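Local structure of sgbp-b (7K44) at residues S129-M134 against V142-Q147; I155-R160 against R182-T187; M150-I155 against I192-G197. The protein probably binds xyloglucan at the bacterial cell surface, as the surface glycan-binding protein of a xyloglucan utilization locus in a human gut commensal. All blocks are in the same frame, centred on the assembly; numbering follows the deposited sequence.

Contact 1: S129-M134 against V142-Q147; sequences SKVSSM and VTVLGQ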
ATOM      1  N   SER A 129       6.515   3.326  -4.371  1.00 24.32           N
ATOM      2  CA  SER A 129       5.757   4.569  -4.334  1.00 27.14           C
ATOM      3  C   SER A 129       4.656   4.582  -3.281  1.00 25.10           C
ATOM      4  O   SER A 129       4.327   5.655  -2.772  1.00 30.00           O
ATOM      5  CB  SER A 129       5.156   4.892  -5.705  1.00 33.13           C
ATOM      6  OG  SER A 129       4.270   3.876  -6.129  1.00 37.85           O
ATOM      7  N   LYS A 130       4.079   3.432  -2.940  1.00 23.58           N
ATOM      8  CA  LYS A 130       2.985   3.390  -1.980  0.51 25.91           C
ATOM      9  C   LYS A 130       2.985   2.039  -1.278  1.00 23.71           C
ATOM     10  O   LYS A 130       3.333   1.018  -1.871  1.00 24.99           O
ATOM     11  CB  LYS A 130       1.642   3.606  -2.691  0.51 28.34           C
ATOM     12  CG  LYS A 130       1.127   5.033  -2.622  0.51 33.91           C
ATOM     13  CD  LYS A 130      -0.395   5.069  -2.654  0.51 34.15           C
ATOM     14  CE  LYS A 130      -0.933   4.592  -3.987  0.51 33.13           C
ATOM     15  NZ  LYS A 130      -2.360   4.989  -4.161  0.51 30.61           N
ATOM     16  N   VAL A 131       2.577   2.036   0.000  1.00 25.06           N
ATOM     17  CA  VAL A 131       2.438   0.812   0.783  1.00 23.73           C
ATOM     18  C   VAL A 131       1.060   0.833   1.432  1.00 23.43           C
ATOM     19  O   VAL A 131       0.566   1.893   1.840  1.00 24.78           O
ATOM     20  CB  VAL A 131       3.545   0.647   1.849  1.00 26.50           C
ATOM     21  CG1 VAL A 131       3.494  -0.742   2.459  1.00 30.86           C
ATOM     22  CG2 VAL A 131       4.910   0.903   1.257  1.00 31.00           C
ATOM     23  N   SER A 132       0.428  -0.340   1.512  1.00 22.84           N
ATOM     24  CA  SER A 132      -0.950  -0.389   1.981  1.00 23.29           C
ATOM     25  C   SER A 132      -1.078   0.041   3.440  1.00 21.86           C
ATOM     26  O   SER A 132      -2.077   0.670   3.810  1.00 25.56           O
ATOM     27  CB  SER A 132      -1.533  -1.775   1.683  1.00 22.77           C
ATOM     28  OG  SER A 132      -0.880  -2.765   2.432  1.00 22.28           O
ATOM     29  N   SER A 133      -0.073  -0.237   4.263  1.00 19.90           N
ATOM     30  CA  SER A 133      -0.098   0.264   5.626  1.00 19.69           C
ATOM     31  C   SER A 133       1.336   0.337   6.122  1.00 22.76           C
ATOM     32  O   SER A 133       2.183  -0.468   5.720  1.00 22.41           O
ATOM     33  CB  SER A 133      -0.920  -0.646   6.540  1.00 22.58           C
ATOM     34  OG  SER A 133      -0.809  -0.217   7.887  1.00 22.59           O
ATOM     35  N   MET A 134       1.605   1.317   6.990  1.00 22.09           N
ATOM     36  CA  MET A 134       2.912   1.396   7.633  1.00 22.13           C
ATOM     37  C   MET A 134       2.976   0.553   8.888  1.00 22.39           C
ATOM     38  O   MET A 134       4.034   0.474   9.519  1.00 22.30           O
ATOM     39  CB  MET A 134       3.272   2.842   7.966  1.00 24.86           C
ATOM     40  CG  MET A 134       3.460   3.728   6.752  1.00 25.12           C
ATOM     41  SD  MET A 134       4.976   3.380   5.816  1.00 27.63           S
ATOM     42  CE  MET A 134       6.150   4.385   6.721  1.00 29.54           C
ATOM     43  N   VAL A 142      -0.227  -7.491   2.691  1.00 22.50           N
ATOM     44  CA  VAL A 142       0.290  -6.150   2.469  1.00 22.34           C
ATOM     45  C   VAL A 142       0.450  -5.983   0.966  1.00 22.85           C
ATOM     46  O   VAL A 142       0.864  -6.923   0.282  1.00 25.88           O
ATOM     47  CB  VAL A 142       1.658  -6.008   3.163  1.00 21.19           C
ATOM     48  CG1 VAL A 142       2.167  -4.587   3.032  1.00 22.34           C
ATOM     49  CG2 VAL A 142       1.590  -6.448   4.622  1.00 25.11           C
ATOM     50  N   THR A 143       0.098  -4.818   0.448  1.00 21.46           N
ATOM     51  CA  THR A 143       0.265  -4.504  -0.965  1.00 23.16           C
ATOM     52  C   THR A 143       1.267  -3.370  -1.107  1.00 22.77           C
ATOM     53  O   THR A 143       1.242  -2.408  -0.334  1.00 22.96           O
ATOM     54  CB  THR A 143      -1.074  -4.110  -1.596  1.00 24.06           C
ATOM     55  OG1 THR A 143      -2.013  -5.171  -1.392  1.00 29.76           O
ATOM     56  CG2 THR A 143      -0.922  -3.894  -3.101  1.00 28.00           C
ATOM     57  N   VAL A 144       2.165  -3.485  -2.093  1.00 22.31           N
ATOM     58  CA  VAL A 144       3.173  -2.458  -2.350  1.00 24.79           C
ATOM     59  C   VAL A 144       3.097  -2.078  -3.821  1.00 24.98           C
ATOM     60  O   VAL A 144       3.026  -2.961  -4.681  1.00 26.19           O
ATOM     61  CB  VAL A 144       4.592  -2.960  -2.006  1.00 25.16           C
ATOM     62  CG1 VAL A 144       5.618  -1.841  -2.192  1.00 23.81           C
ATOM     63  CG2 VAL A 144       4.648  -3.488  -0.576  1.00 25.60           C
ATOM     64  N   LEU A 145       3.081  -0.778  -4.104  1.00 24.87           N
ATOM     65  CA  LEU A 145       3.155  -0.261  -5.466  1.00 25.49           C
ATOM     66  C   LEU A 145       4.545   0.307  -5.707  1.00 23.19           C
ATOM     67  O   LEU A 145       5.136   0.927  -4.821  1.00 25.94           O
ATOM     68  CB  LEU A 145       2.146   0.865  -5.704  1.00 28.73           C
ATOM     69  CG  LEU A 145       0.663   0.574  -5.492  1.00 32.15           C
ATOM     70  CD1 LEU A 145      -0.176   1.692  -6.075  1.00 36.91           C
ATOM     71  CD2 LEU A 145       0.304  -0.734  -6.132  1.00 33.68           C
ATOM     72  N   GLY A 146       5.066   0.097  -6.913  1.00 26.12           N
ATOM     73  CA  GLY A 146       6.372   0.631  -7.228  1.00 25.44           C
ATOM     74  C   GLY A 146       6.762   0.290  -8.645  1.00 24.26           C
ATOM     75  O   GLY A 146       5.889   0.120  -9.496  1.00 27.83           O
ATOM     76  N   GLN A 147       8.060   0.191  -8.914  1.00 25.03           N
ATOM     77  CA  GLN A 147       8.534  -0.134 -10.254  1.00 24.16           C
ATOM     78  C   GLN A 147       9.707  -1.089 -10.145  1.00 26.92           C
ATOM     79  O   GLN A 147      10.464  -1.055  -9.170  1.00 24.61           O
ATOM     80  CB  GLN A 147       8.987   1.116 -11.025  1.00 28.40           C
ATOM     81  CG  GLN A 147       7.890   2.151 -11.267  1.00 29.72           C
ATOM     82  CD  GLN A 147       6.813   1.656 -12.215  1.00 33.09           C
ATOM     83  OE1 GLN A 147       7.052   0.776 -13.037  1.00 44.31           O
ATOM     84  NE2 GLN A 147       5.621   2.228 -12.106  1.00 38.65           N
TER
HETATM   85  O   HOH W   1       5.488   4.021  -9.200  1.00 33.40           O

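Contact 2: I155-R160 against R182-T187; sequences ITMGNR and RAPQGT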
ATOM      1  N   ILE A 155      12.252  -9.385   0.936  1.00 23.49           N
ATOM      2  CA  ILE A 155      11.463  -8.281   1.464  1.00 24.57           C
ATOM      3  C   ILE A 155      11.662  -8.288   2.972  1.00 25.12           C
ATOM      4  O   ILE A 155      11.385  -9.297   3.634  1.00 25.12           O
ATOM      5  CB  ILE A 155       9.976  -8.406   1.097  1.00 25.88           C
ATOM      6  CG1 ILE A 155       9.815  -8.534  -0.419  1.00 27.66           C
ATOM      7  CG2 ILE A 155       9.204  -7.196   1.628  1.00 28.19           C
ATOM      8  CD1 ILE A 155       8.387  -8.654  -0.886  1.00 30.76           C
ATOM      9  N   THR A 156      12.170  -7.182   3.508  1.00 26.22           N
ATOM     10  CA  THR A 156      12.610  -7.137   4.892  1.00 26.43           C
ATOM     11  C   THR A 156      12.052  -5.903   5.591  1.00 22.93           C
ATOM     12  O   THR A 156      11.684  -4.903   4.964  1.00 23.82           O
ATOM     13  CB  THR A 156      14.141  -7.133   4.988  1.00 28.79           C
ATOM     14  OG1 THR A 156      14.653  -5.960   4.343  1.00 31.77           O
ATOM     15  CG2 THR A 156      14.718  -8.367   4.297  1.00 31.92           C
ATOM     16  N   MET A 157      12.016  -5.992   6.918  1.00 25.87           N
ATOM     17  CA  MET A 157      11.538  -4.896   7.761  1.00 25.90           C
ATOM     18  C   MET A 157      12.265  -5.044   9.093  1.00 26.27           C
ATOM     19  O   MET A 157      11.914  -5.907   9.899  1.00 28.46           O
ATOM     20  CB  MET A 157      10.029  -4.976   7.941  1.00 28.26           C
ATOM     21  CG  MET A 157       9.510  -6.399   8.028  1.00 35.38           C
ATOM     22  SD  MET A 157       7.722  -6.519   7.887  1.00 44.09           S
ATOM     23  CE  MET A 157       7.443  -5.913   6.232  0.50 32.79           C
ATOM     24  N   GLY A 158      13.271  -4.211   9.312  1.00 27.85           N
ATOM     25  CA  GLY A 158      14.068  -4.396  10.515  1.00 27.86           C
ATOM     26  C   GLY A 158      14.744  -5.755  10.468  1.00 28.34           C
ATOM     27  O   GLY A 158      15.357  -6.134   9.464  1.00 28.90           O
ATOM     28  N   ASN A 159      14.610  -6.520  11.551  1.00 30.22           N
ATOM     29  CA  ASN A 159      15.185  -7.856  11.624  1.00 31.77           C
ATOM     30  C   ASN A 159      14.202  -8.955  11.223  1.00 34.24           C
ATOM     31  O   ASN A 159      14.399 -10.116  11.594  1.00 35.96           O
ATOM     32  CB  ASN A 159      15.744  -8.114  13.022  1.00 39.75           C
ATOM     33  CG  ASN A 159      14.662  -8.145  14.076  1.00 47.35           C
ATOM     34  OD1 ASN A 159      13.583  -7.575  13.891  1.00 51.30           O
ATOM     35  ND2 ASN A 159      14.938  -8.815  15.190  1.00 54.67           N
ATOM     36  N   ARG A 160      13.156  -8.624  10.469  1.00 29.52           N
ATOM     37  CA  ARG A 160      12.194  -9.601   9.974  1.00 28.71           C
ATOM     38  C   ARG A 160      12.307  -9.716   8.462  1.00 29.89           C
ATOM     39  O   ARG A 160      12.570  -8.729   7.773  1.00 30.95           O
ATOM     40  CB  ARG A 160      10.758  -9.186  10.310  1.00 30.42           C
ATOM     41  CG  ARG A 160      10.507  -8.878  11.771  1.00 29.62           C
ATOM     42  CD  ARG A 160      10.319 -10.154  12.594  1.00 36.17           C
ATOM     43  NE  ARG A 160      10.138  -9.816  14.001  1.00 35.71           N
ATOM     44  CZ  ARG A 160      11.109  -9.852  14.906  1.00 49.30           C
ATOM     45  NH1 ARG A 160      12.329 -10.234  14.553  1.00 50.33           N
ATOM     46  NH2 ARG A 160      10.858  -9.510  16.164  1.00 46.93           N
ATOM     47  N   ARG A 182       5.907 -11.898  11.502  1.00 30.18           N
ATOM     48  CA  ARG A 182       5.973 -11.408  12.872  1.00 27.29           C
ATOM     49  C   ARG A 182       6.424  -9.954  12.885  1.00 31.22           C
ATOM     50  O   ARG A 182       7.300  -9.557  12.116  1.00 31.94           O
ATOM     51  CB  ARG A 182       6.977 -12.248  13.662  1.00 39.31           C
ATOM     52  CG  ARG A 182       6.901 -12.048  15.160  1.00 49.73           C
ATOM     53  CD  ARG A 182       7.387 -13.287  15.887  1.00 59.23           C
ATOM     54  NE  ARG A 182       8.825 -13.223  16.137  1.00 62.97           N
ATOM     55  CZ  ARG A 182       9.744 -13.817  15.381  1.00 67.76           C
ATOM     56  NH1 ARG A 182       9.376 -14.524  14.318  1.00 66.58           N
ATOM     57  NH2 ARG A 182      11.031 -13.706  15.687  1.00 61.87           N
ATOM     58  N   ALA A 183       5.821  -9.177  13.774  1.00 29.73           N
ATOM     59  CA  ALA A 183       6.025  -7.737  13.788  1.00 31.01           C
ATOM     60  C   ALA A 183       7.480  -7.390  14.102  1.00 33.97           C
ATOM     61  O   ALA A 183       8.115  -8.046  14.935  1.00 29.14           O
ATOM     62  CB  ALA A 183       5.124  -7.105  14.851  1.00 32.36           C
ATOM     63  N   PRO A 184       8.031  -6.359  13.465  1.00 28.73           N
ATOM     64  CA  PRO A 184       9.318  -5.798  13.898  1.00 28.00           C
ATOM     65  C   PRO A 184       9.236  -5.271  15.325  1.00 28.72           C
ATOM     66  O   PRO A 184       8.162  -5.092  15.893  1.00 31.23           O
ATOM     67  CB  PRO A 184       9.533  -4.632  12.924  1.00 34.43           C
ATOM     68  CG  PRO A 184       8.615  -4.892  11.777  1.00 34.21           C
ATOM     69  CD  PRO A 184       7.449  -5.632  12.326  1.00 29.41           C
ATOM     70  N   GLN A 185      10.409  -4.991  15.898  1.00 32.06           N
ATOM     71  CA  GLN A 185      10.494  -4.505  17.273  1.00 36.39           C
ATOM     72  C   GLN A 185      10.219  -3.010  17.401  1.00 29.45           C
ATOM     73  O   GLN A 185       9.971  -2.532  18.516  1.00 32.78           O
ATOM     74  CB  GLN A 185      11.873  -4.824  17.857  1.00 40.08           C
ATOM     75  N   GLY A 186      10.256  -2.270  16.300  1.00 27.30           N
ATOM     76  CA  GLY A 186      10.034  -0.840  16.330  1.00 25.98           C
ATOM     77  C   GLY A 186      10.276  -0.234  14.960  1.00 27.05           C
ATOM     78  O   GLY A 186      10.425  -0.951  13.962  1.00 25.31           O
ATOM     79  N   THR A 187      10.316   1.101  14.930  1.00 26.22           N
ATOM     80  CA  THR A 187      10.470   1.823  13.672  1.00 24.67           C
ATOM     81  C   THR A 187      11.679   1.298  12.908  1.00 27.75           C
ATOM     82  O   THR A 187      12.772   1.168  13.465  1.00 27.79           O
ATOM     83  CB  THR A 187      10.638   3.329  13.925  1.00 25.09           C
ATOM     84  OG1 THR A 187       9.506   3.826  14.652  1.00 26.32           O
ATOM     85  CG2 THR A 187      10.751   4.089  12.597  1.00 26.61           C
TER

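Contact 3: M150-I155 against I192-G197; sequences MDIVSI and ITTMGG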
ATOM      1  N   MET A 150      11.089  -7.012 -10.600  1.00 29.28           N
ATOM      2  CA  MET A 150      11.543  -8.274 -11.165  1.00 31.36           C
ATOM      3  C   MET A 150      12.684  -8.860 -10.338  1.00 27.31           C
ATOM      4  O   MET A 150      13.493  -8.137  -9.756  1.00 30.17           O
ATOM      5  CB  MET A 150      12.085  -7.997 -12.563  1.00 35.23           C
ATOM      6  CG  MET A 150      13.035  -6.793 -12.547  1.00 39.44           C
ATOM      7  SD  MET A 150      13.060  -5.778 -14.019  1.00 70.23           S
ATOM      8  CE  MET A 150      11.439  -5.046 -13.974  1.00 42.46           C
ATOM      9  N   ASP A 151      12.755 -10.191 -10.303  1.00 29.15           N
ATOM     10  CA  ASP A 151      13.869 -10.917  -9.684  0.54 31.50           C
ATOM     11  C   ASP A 151      14.047 -10.527  -8.217  1.00 31.25           C
ATOM     12  O   ASP A 151      15.115 -10.090  -7.782  1.00 30.70           O
ATOM     13  CB  ASP A 151      15.168 -10.740 -10.476  0.54 33.87           C
ATOM     14  CG  ASP A 151      15.025 -11.153 -11.920  0.54 35.87           C
ATOM     15  OD1 ASP A 151      14.366 -12.183 -12.183  0.54 42.38           O
ATOM     16  OD2 ASP A 151      15.563 -10.444 -12.790  0.54 32.82           O
ATOM     17  N   ILE A 152      12.975 -10.714  -7.453  1.00 28.88           N
ATOM     18  CA  ILE A 152      12.998 -10.361  -6.040  1.00 30.97           C
ATOM     19  C   ILE A 152      13.921 -11.301  -5.280  1.00 31.71           C
ATOM     20  O   ILE A 152      13.879 -12.528  -5.458  1.00 33.32           O
ATOM     21  CB  ILE A 152      11.581 -10.379  -5.454  1.00 28.30           C
ATOM     22  CG1 ILE A 152      10.801  -9.168  -5.945  1.00 33.39           C
ATOM     23  CG2 ILE A 152      11.629 -10.384  -3.920  1.00 32.27           C
ATOM     24  CD1 ILE A 152       9.399  -9.127  -5.441  1.00 43.25           C
ATOM     25  N   VAL A 153      14.754 -10.726  -4.420  1.00 26.75           N
ATOM     26  CA  VAL A 153      15.629 -11.483  -3.541  1.00 27.30           C
ATOM     27  C   VAL A 153      15.080 -11.545  -2.121  1.00 29.94           C
ATOM     28  O   VAL A 153      15.142 -12.591  -1.475  1.00 28.58           O
ATOM     29  CB  VAL A 153      17.047 -10.874  -3.569  1.00 28.24           C
ATOM     30  CG1 VAL A 153      17.930 -11.514  -2.519  1.00 31.24           C
ATOM     31  CG2 VAL A 153      17.656 -11.039  -4.954  1.00 29.67           C
ATOM     32  N   SER A 154      14.542 -10.437  -1.620  1.00 25.70           N
ATOM     33  CA  SER A 154      14.071 -10.422  -0.245  1.00 25.86           C
ATOM     34  C   SER A 154      13.134  -9.244  -0.055  1.00 23.81           C
ATOM     35  O   SER A 154      13.194  -8.251  -0.782  1.00 25.18           O
ATOM     36  CB  SER A 154      15.235 -10.318   0.748  1.00 29.26           C
ATOM     37  OG  SER A 154      15.940  -9.097   0.574  1.00 28.32           O
ATOM     38  N   ILE A 155      12.252  -9.385   0.936  1.00 23.49           N
ATOM     39  CA  ILE A 155      11.463  -8.281   1.464  1.00 24.57           C
ATOM     40  C   ILE A 155      11.662  -8.288   2.972  1.00 25.12           C
ATOM     41  O   ILE A 155      11.385  -9.297   3.634  1.00 25.12           O
ATOM     42  CB  ILE A 155       9.976  -8.406   1.097  1.00 25.88           C
ATOM     43  CG1 ILE A 155       9.815  -8.534  -0.419  1.00 27.66           C
ATOM     44  CG2 ILE A 155       9.204  -7.196   1.628  1.00 28.19           C
ATOM     45  CD1 ILE A 155       8.387  -8.654  -0.886  1.00 30.76           C
ATOM     46  N   ILE A 192      12.615  -3.722  -0.206  1.00 26.95           N
ATOM     47  CA  ILE A 192      12.464  -4.737  -1.238  1.00 25.02           C
ATOM     48  C   ILE A 192      13.777  -4.790  -2.005  1.00 23.36           C
ATOM     49  O   ILE A 192      14.221  -3.775  -2.556  1.00 25.07           O
ATOM     50  CB  ILE A 192      11.302  -4.427  -2.188  1.00 25.55           C
ATOM     51  CG1 ILE A 192       9.970  -4.414  -1.435  1.00 33.02           C
ATOM     52  CG2 ILE A 192      11.278  -5.454  -3.324  1.00 27.19           C
ATOM     53  CD1 ILE A 192       8.808  -3.969  -2.318  1.00 33.57           C
ATOM     54  N   THR A 193      14.406  -5.953  -2.018  1.00 22.93           N
ATOM     55  CA  THR A 193      15.679  -6.139  -2.695  1.00 24.58           C
ATOM     56  C   THR A 193      15.464  -7.060  -3.883  1.00 24.56           C
ATOM     57  O   THR A 193      14.880  -8.140  -3.740  1.00 25.33           O
ATOM     58  CB  THR A 193      16.719  -6.730  -1.745  1.00 26.41           C
ATOM     59  OG1 THR A 193      16.986  -5.804  -0.685  1.00 29.36           O
ATOM     60  CG2 THR A 193      18.026  -7.007  -2.488  1.00 26.80           C
ATOM     61  N   THR A 194      15.920  -6.625  -5.047  1.00 24.22           N
ATOM     62  CA  THR A 194      15.923  -7.431  -6.255  1.00 23.17           C
ATOM     63  C   THR A 194      17.369  -7.606  -6.698  1.00 25.68           C
ATOM     64  O   THR A 194      18.292  -7.020  -6.127  1.00 25.88           O
ATOM     65  CB  THR A 194      15.134  -6.740  -7.366  1.00 26.11           C
ATOM     66  OG1 THR A 194      15.807  -5.536  -7.740  1.00 24.96           O
ATOM     67  CG2 THR A 194      13.721  -6.387  -6.919  1.00 26.23           C
ATOM     68  N   MET A 195      17.556  -8.394  -7.758  1.00 25.32           N
ATOM     69  CA  MET A 195      18.881  -8.488  -8.364  1.00 27.42           C
ATOM     70  C   MET A 195      19.377  -7.139  -8.871  1.00 32.13           C
ATOM     71  O   MET A 195      20.590  -6.954  -9.024  1.00 35.94           O
ATOM     72  CB  MET A 195      18.878  -9.541  -9.476  1.00 28.36           C
ATOM     73  CG  MET A 195      18.665 -10.955  -8.958  1.00 29.04           C
ATOM     74  SD  MET A 195      19.965 -11.472  -7.830  1.00 36.63           S
ATOM     75  CE  MET A 195      21.349 -11.657  -8.958  1.00 38.90           C
ATOM     76  N   GLY A 196      18.472  -6.184  -9.104  1.00 25.45           N
ATOM     77  CA  GLY A 196      18.819  -4.856  -9.564  1.00 27.00           C
ATOM     78  C   GLY A 196      19.111  -3.823  -8.496  1.00 29.58           C
ATOM     79  O   GLY A 196      19.577  -2.728  -8.831  1.00 30.65           O
ATOM     80  N   GLY A 197      18.823  -4.110  -7.230  1.00 26.63           N
ATOM     81  CA  GLY A 197      19.088  -3.162  -6.166  1.00 24.21           C
ATOM     82  C   GLY A 197      18.029  -3.238  -5.087  1.00 24.96           C
ATOM     83  O   GLY A 197      17.302  -4.223  -4.976  1.00 26.44           O
TER
HETATM   84  O   HOH W   2      15.799  -6.780 -10.698  1.00 29.14           O
HETATM   85  O   HOH W   3      15.208  -6.551   1.362  1.00 30.22           O

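Contact 1: S129-M134 against V142-Q147
The flat groups through which S129, K130 and L145 meet are peptide units rather than rings. S129 N bonds to L145 O at 2.8 Å, tilted 29° out of that carbonyl's plane, and K130 N adds a weak bond to the same oxygen at 3.3 Å. Two successive residues thus face one, while L145 N returns a bond to K130 O at 2.9 Å. Further along, S132 N bonds to T143 O at 2.9 Å. Just past the end of the strand, the serine hydroxyl takes the N-H of T143: T143 N donates to S132 OG at 3.0 Å in an almost straight bond (172°), because a chi1 of 66° tucks the hydroxyl between the serine's own N and carbonyl carbon. On the apolar side V131 CG1 comes within 4.1 Å of V142 CG1 and 4.3 Å of V144 CG2, and this face packs on strand 188-194 of the other sheet, V131 on L190 and V144 on I192. K130 and L145 run side by side on the other face, the lysine amine turning to the carbonyl oxygen and ring of F322. Together these features describe an antiparallel beta hairpin carrying a classic beta bulge, here in an IPT/TIG domain.

Contact 2: I155-R160 against R182-T187
M157 and R160 are the end residues of a type II' beta turn, tied by backbone bonds in both directions and made possible by the positive phi of G158, and they pack against the irregular run R182-P184. R160 does most of the work. Bent at chi2 (-80°), the R160 chain passes R182 O and brings R160 NE to A183 O at 2.8 Å. This donor stands 57° above the carbonyl plane and so misses the lone-pair directions; R160 NH2 adds only a weak bond to A183 O at 3.3 Å. R182 then folds its own guanidinium over one face of the R160 group, with centres 4.2 Å apart and planes inclined by 24°. The like-charged groups lie nearly parallel, R160 NH1 3.9 Å from R182 NH2, while the A183 bond fixes how the R160 group is turned. Beside them the ring of P184 crosses M157 and brings P184 CG to 4.1 Å from M157 CB. M157 also reaches F178 of strand 175-179 and L190 of strand 188-194, whereas A183 and P184 touch Y205. The turn at the end of strand 152-157 is thereby packed against the loop that joins strands 175-179 and 188-194.

Contact 3: M150-I155 against I192-G197
Backbone hydrogen bonds between V153, S154 and T193 set the frame. T193 O accepts from V153 N at 2.7 Å and from S154 N at 3.1 Å, two neighbouring donors on one acceptor, which defines a classic beta bulge and shifts the register by one residue. T193 N answers S154 O at 2.9 Å, and beyond the bulge M195 N bonds to D151 O at 3.0 Å. The same D151 O receives a CA-H...O contact from T194 CA at 3.2 Å.

Among polar side chains, S154 OG and T193 OG1 share a bridging water, and T193 OG1 also bonds to T198 OG1. T194 builds an ST turn: with chi1 at 66°, T194 OG1 lies back over its own backbone and accepts from G196 N at 3.1 Å, inside the type I turn T194-G197. Replacing T194 by alanine removes OG1 and CG2, and is likely to leave G196 N with little beyond a weak water bond and to open a gap beside M150 O and I152 CG1.

Of the apolar contacts, the exposed side chains of V153 and M195 cross at about a right angle, V153 CG2 lying 3.7 Å from M195 SD, whereas the buried I155 CG2 rests 4.2 Å from I192 CG1. I152, I155 and I192 all reach L176 of strand 175-179, in the other sheet, while strand 188-194 is flanked by strands 152-157 and 197-204.

In the fold
All three contacts fall within the IPT/TIG domain, whose two four-stranded antiparallel sheets pack as a sandwich. Contact 1 belongs to one sheet and closes along the chain before the others open; contacts 2 and 3 share strand 152-157 and I155 in the second, contact 2 nested inside the loop that contact 3 closes. Their centres lie about 15 Å (1 and 3), 16 Å (1 and 2) and 17 Å (2 and 3) apart. Contacts 1 and 3 meet across the sandwich, V144 CG1 3.8 Å from I192 CD1. Bulged strand pairs thus enclose one hydrophobic interior, and contacts 1 and 2 also adjoin the probable xyloglucan-binding domain, through F322 beside K130 and E208 at T187.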